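Local coordinates for flavohemoprotein (PDB 4EH1) that probably detoxifies nitric oxide, using oxygen and NAD(P)H to turn it into nitrate, with this chain its FAD- and NAD(P)H-binding reductase part, at residues A[19-24]-A[70-75]. Residues are numbered along the deposited sequence; the frame is centred on the assembly and turned at random.
Sequences TSFVLV and ISVKRE. With FAD (flavin-adenine dinucleotide), chain C.
F21 pairs with I70, and T19 with V72, as hydrogen-bonded pairs of two antiparallel strands. S20 and S71 form the non-hydrogen-bonded pair between them. F21 N gives a bond of 2.8 Å to I70 O. I70 N returns one to F21 O. T19 and V72 are joined by two more, N-H to O in each direction. S20 CA also lies 3.1 Å from I70 O, a CA-H...O contact.

The side chains of F21, I70 and V72 share one face of the sheet. I70 can be followed from CB outward. A chi1 of 58° puts I70 CG1 on the side of both N and C, and there I70 CG1 meets F21 CB at 4.0 Å and lies close to F21 O. I70 CD1 continues in an extended line (chi2 169°) and reaches L23 CD1 at 4.2 Å. The F21 ring comes by its CD2 and CE2 atoms against V72 CG2, and the ring and the valine branch meet at a slant. On the other face, the hydroxyls S20 OG and S71 OG lie 2.8 Å apart. S20 OG is hydrogen-bonded to E14, S71 OG to S60.

The outer edge of strand 70-73 holds the flavin of FAD. FAD N3 donates to S71 O at 2.9 Å, and K73 N donates to FAD O2 at 2.9 Å. This pair of bonds, one accepted and one donated, is like that to a neighbouring strand. Beyond the strand, E75 OE2 accepts a bond from the adenosine ribose hydroxyl FAD O3B.

This is the FAD-binding barrel of the ferredoxin reductase type. Strand 18-25 lies between strands 4-13 and 68-73. Helix 84-92 covers T19 and F21, and strand 39-44 packs on L23 and I70.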
# COMPACT_ATOMS: atom_id res chain seq x y z
N THR A 19 -4.92 5.22 2.01
CA THR A 19 -4.53 4.10 1.18
C THR A 19 -5.36 4.10 -0.11
O THR A 19 -6.57 4.29 -0.07
CB THR A 19 -4.67 2.78 1.97
OG1 THR A 19 -3.58 2.71 2.92
CG2 THR A 19 -4.63 1.52 1.03
N SER A 20 -4.69 3.92 -1.26
CA SER A 20 -5.40 3.88 -2.54
C SER A 20 -5.80 2.44 -2.91
O SER A 20 -5.10 1.49 -2.56
CB SER A 20 -4.54 4.44 -3.69
OG SER A 20 -4.58 5.84 -3.76
N PHE A 21 -6.88 2.30 -3.67
CA PHE A 21 -7.29 1.01 -4.22
C PHE A 21 -7.52 1.17 -5.71
O PHE A 21 -8.31 2.01 -6.13
CB PHE A 21 -8.61 0.55 -3.60
CG PHE A 21 -8.56 0.32 -2.12
CD1 PHE A 21 -8.55 -0.97 -1.60
CD2 PHE A 21 -8.52 1.41 -1.23
CE1 PHE A 21 -8.50 -1.18 -0.20
CE2 PHE A 21 -8.48 1.21 0.15
CZ PHE A 21 -8.47 -0.09 0.66
N VAL A 22 -6.86 0.35 -6.50
CA VAL A 22 -7.13 0.30 -7.92
C VAL A 22 -8.08 -0.86 -8.18
O VAL A 22 -7.78 -2.01 -7.88
CB VAL A 22 -5.83 0.09 -8.74
CG1 VAL A 22 -6.16 -0.05 -10.24
CG2 VAL A 22 -4.85 1.23 -8.52
N LEU A 23 -9.23 -0.55 -8.77
CA LEU A 23 -10.29 -1.52 -8.90
C LEU A 23 -10.62 -1.82 -10.37
O LEU A 23 -10.76 -0.91 -11.18
CB LEU A 23 -11.54 -0.99 -8.22
CG LEU A 23 -11.35 -0.57 -6.77
CD1 LEU A 23 -12.35 0.51 -6.37
CD2 LEU A 23 -11.54 -1.80 -5.92
N VAL A 24 -10.77 -3.10 -10.68
CA VAL A 24 -11.16 -3.50 -12.02
C VAL A 24 -12.44 -4.35 -11.98
O VAL A 24 -12.66 -5.11 -11.03
CB VAL A 24 -10.04 -4.29 -12.70
CG1 VAL A 24 -8.76 -3.44 -12.77
CG2 VAL A 24 -9.78 -5.54 -11.94
N ILE A 70 -9.47 4.78 -6.20
CA ILE A 70 -9.97 5.62 -5.12
C ILE A 70 -8.94 5.66 -4.00
O ILE A 70 -8.07 4.79 -3.92
CB ILE A 70 -11.27 5.09 -4.53
CG1 ILE A 70 -11.05 3.68 -4.01
CG2 ILE A 70 -12.46 5.15 -5.57
CD1 ILE A 70 -12.24 3.19 -3.16
N SER A 71 -9.06 6.65 -3.12
CA SER A 71 -8.09 6.85 -2.05
C SER A 71 -8.84 7.16 -0.76
O SER A 71 -9.56 8.17 -0.66
CB SER A 71 -7.13 7.99 -2.38
OG SER A 71 -6.58 7.82 -3.69
N VAL A 72 -8.61 6.31 0.23
CA VAL A 72 -9.50 6.17 1.35
C VAL A 72 -8.79 6.50 2.67
O VAL A 72 -7.79 5.88 3.04
CB VAL A 72 -10.04 4.72 1.40
CG1 VAL A 72 -10.80 4.49 2.68
CG2 VAL A 72 -10.87 4.40 0.10
N LYS A 73 -9.31 7.49 3.38
CA LYS A 73 -8.74 7.84 4.67
C LYS A 73 -9.35 6.99 5.80
O LYS A 73 -10.56 6.96 5.96
CB LYS A 73 -8.93 9.31 4.97
CG LYS A 73 -8.19 9.66 6.28
CD LYS A 73 -8.50 11.04 6.82
CE LYS A 73 -8.10 11.08 8.32
NZ LYS A 73 -8.21 12.41 8.95
N ARG A 74 -8.49 6.31 6.54
CA ARG A 74 -8.85 5.64 7.79
C ARG A 74 -9.48 6.71 8.71
O ARG A 74 -8.76 7.54 9.25
CB ARG A 74 -7.56 5.10 8.43
CG ARG A 74 -7.69 3.84 9.26
CD ARG A 74 -6.46 2.91 9.09
NE ARG A 74 -5.26 3.36 9.78
CZ ARG A 74 -4.09 3.62 9.19
NH1 ARG A 74 -3.93 3.48 7.88
NH2 ARG A 74 -3.06 4.01 9.93
N GLU A 75 -10.80 6.71 8.86
CA GLU A 75 -11.42 7.79 9.66
C GLU A 75 -11.54 7.46 11.14
O GLU A 75 -11.66 6.30 11.53
CB GLU A 75 -12.77 8.26 9.08
CG GLU A 75 -13.27 9.57 9.75
CD GLU A 75 -14.42 10.27 9.02
OE1 GLU A 75 -14.30 10.50 7.79
OE2 GLU A 75 -15.44 10.59 9.68
PA FAD C . -18.50 6.02 9.73
O1A FAD C . -19.58 6.41 8.86
O2A FAD C . -18.52 4.80 10.45
O5B FAD C . -18.37 7.14 10.79
C5B FAD C . -18.66 8.48 10.47
C4B FAD C . -18.31 9.45 11.58
O4B FAD C . -19.23 9.36 12.65
C3B FAD C . -16.95 9.12 12.13
O3B FAD C . -16.33 10.32 12.50
C2B FAD C . -17.25 8.33 13.36
O2B FAD C . -16.22 8.57 14.27
C1B FAD C . -18.58 8.87 13.81
N9A FAD C . -19.37 7.79 14.38
C8A FAD C . -19.56 6.59 13.87
N7A FAD C . -20.32 5.84 14.66
C5A FAD C . -20.61 6.56 15.72
C6A FAD C . -21.37 6.35 16.94
N6A FAD C . -21.99 5.19 17.19
N1A FAD C . -21.41 7.37 17.79
C2A FAD C . -20.82 8.51 17.54
N3A FAD C . -20.11 8.77 16.46
C4A FAD C . -19.97 7.85 15.53
N1 FAD C . -13.61 9.63 1.90
C2 FAD C . -12.40 9.27 1.47
O2 FAD C . -11.67 8.68 2.23
N3 FAD C . -11.95 9.50 0.25
C4 FAD C . -12.67 10.11 -0.65
O4 FAD C . -12.21 10.29 -1.74
C4X FAD C . -14.02 10.55 -0.25
N5 FAD C . -14.81 11.19 -1.09
C5X FAD C . -16.00 11.59 -0.71
C6 FAD C . -16.78 12.24 -1.62
C7 FAD C . -18.02 12.68 -1.26
C7M FAD C . -18.87 13.39 -2.24
C8 FAD C . -18.53 12.42 0.08
C8M FAD C . -19.89 12.90 0.42
C9 FAD C . -17.76 11.76 0.99
C9A FAD C . -16.50 11.34 0.64
N10 FAD C . -15.70 10.67 1.55
C10 FAD C . -14.44 10.27 1.11
C1' FAD C . -16.18 10.37 2.89
C2' FAD C . -16.58 8.90 2.98
O2' FAD C . -17.65 8.56 2.13
C3' FAD C . -17.02 8.40 4.34
O3' FAD C . -18.01 9.22 4.89
C4' FAD C . -15.89 8.14 5.32
O4' FAD C . -14.98 7.24 4.72
C5' FAD C . -16.35 7.61 6.67
O5' FAD C . -17.02 6.38 6.62
P FAD C . -16.84 5.26 7.66
O1P FAD C . -17.83 4.28 7.36
O2P FAD C . -15.48 4.87 7.66
O3P FAD C . -17.15 6.01 8.97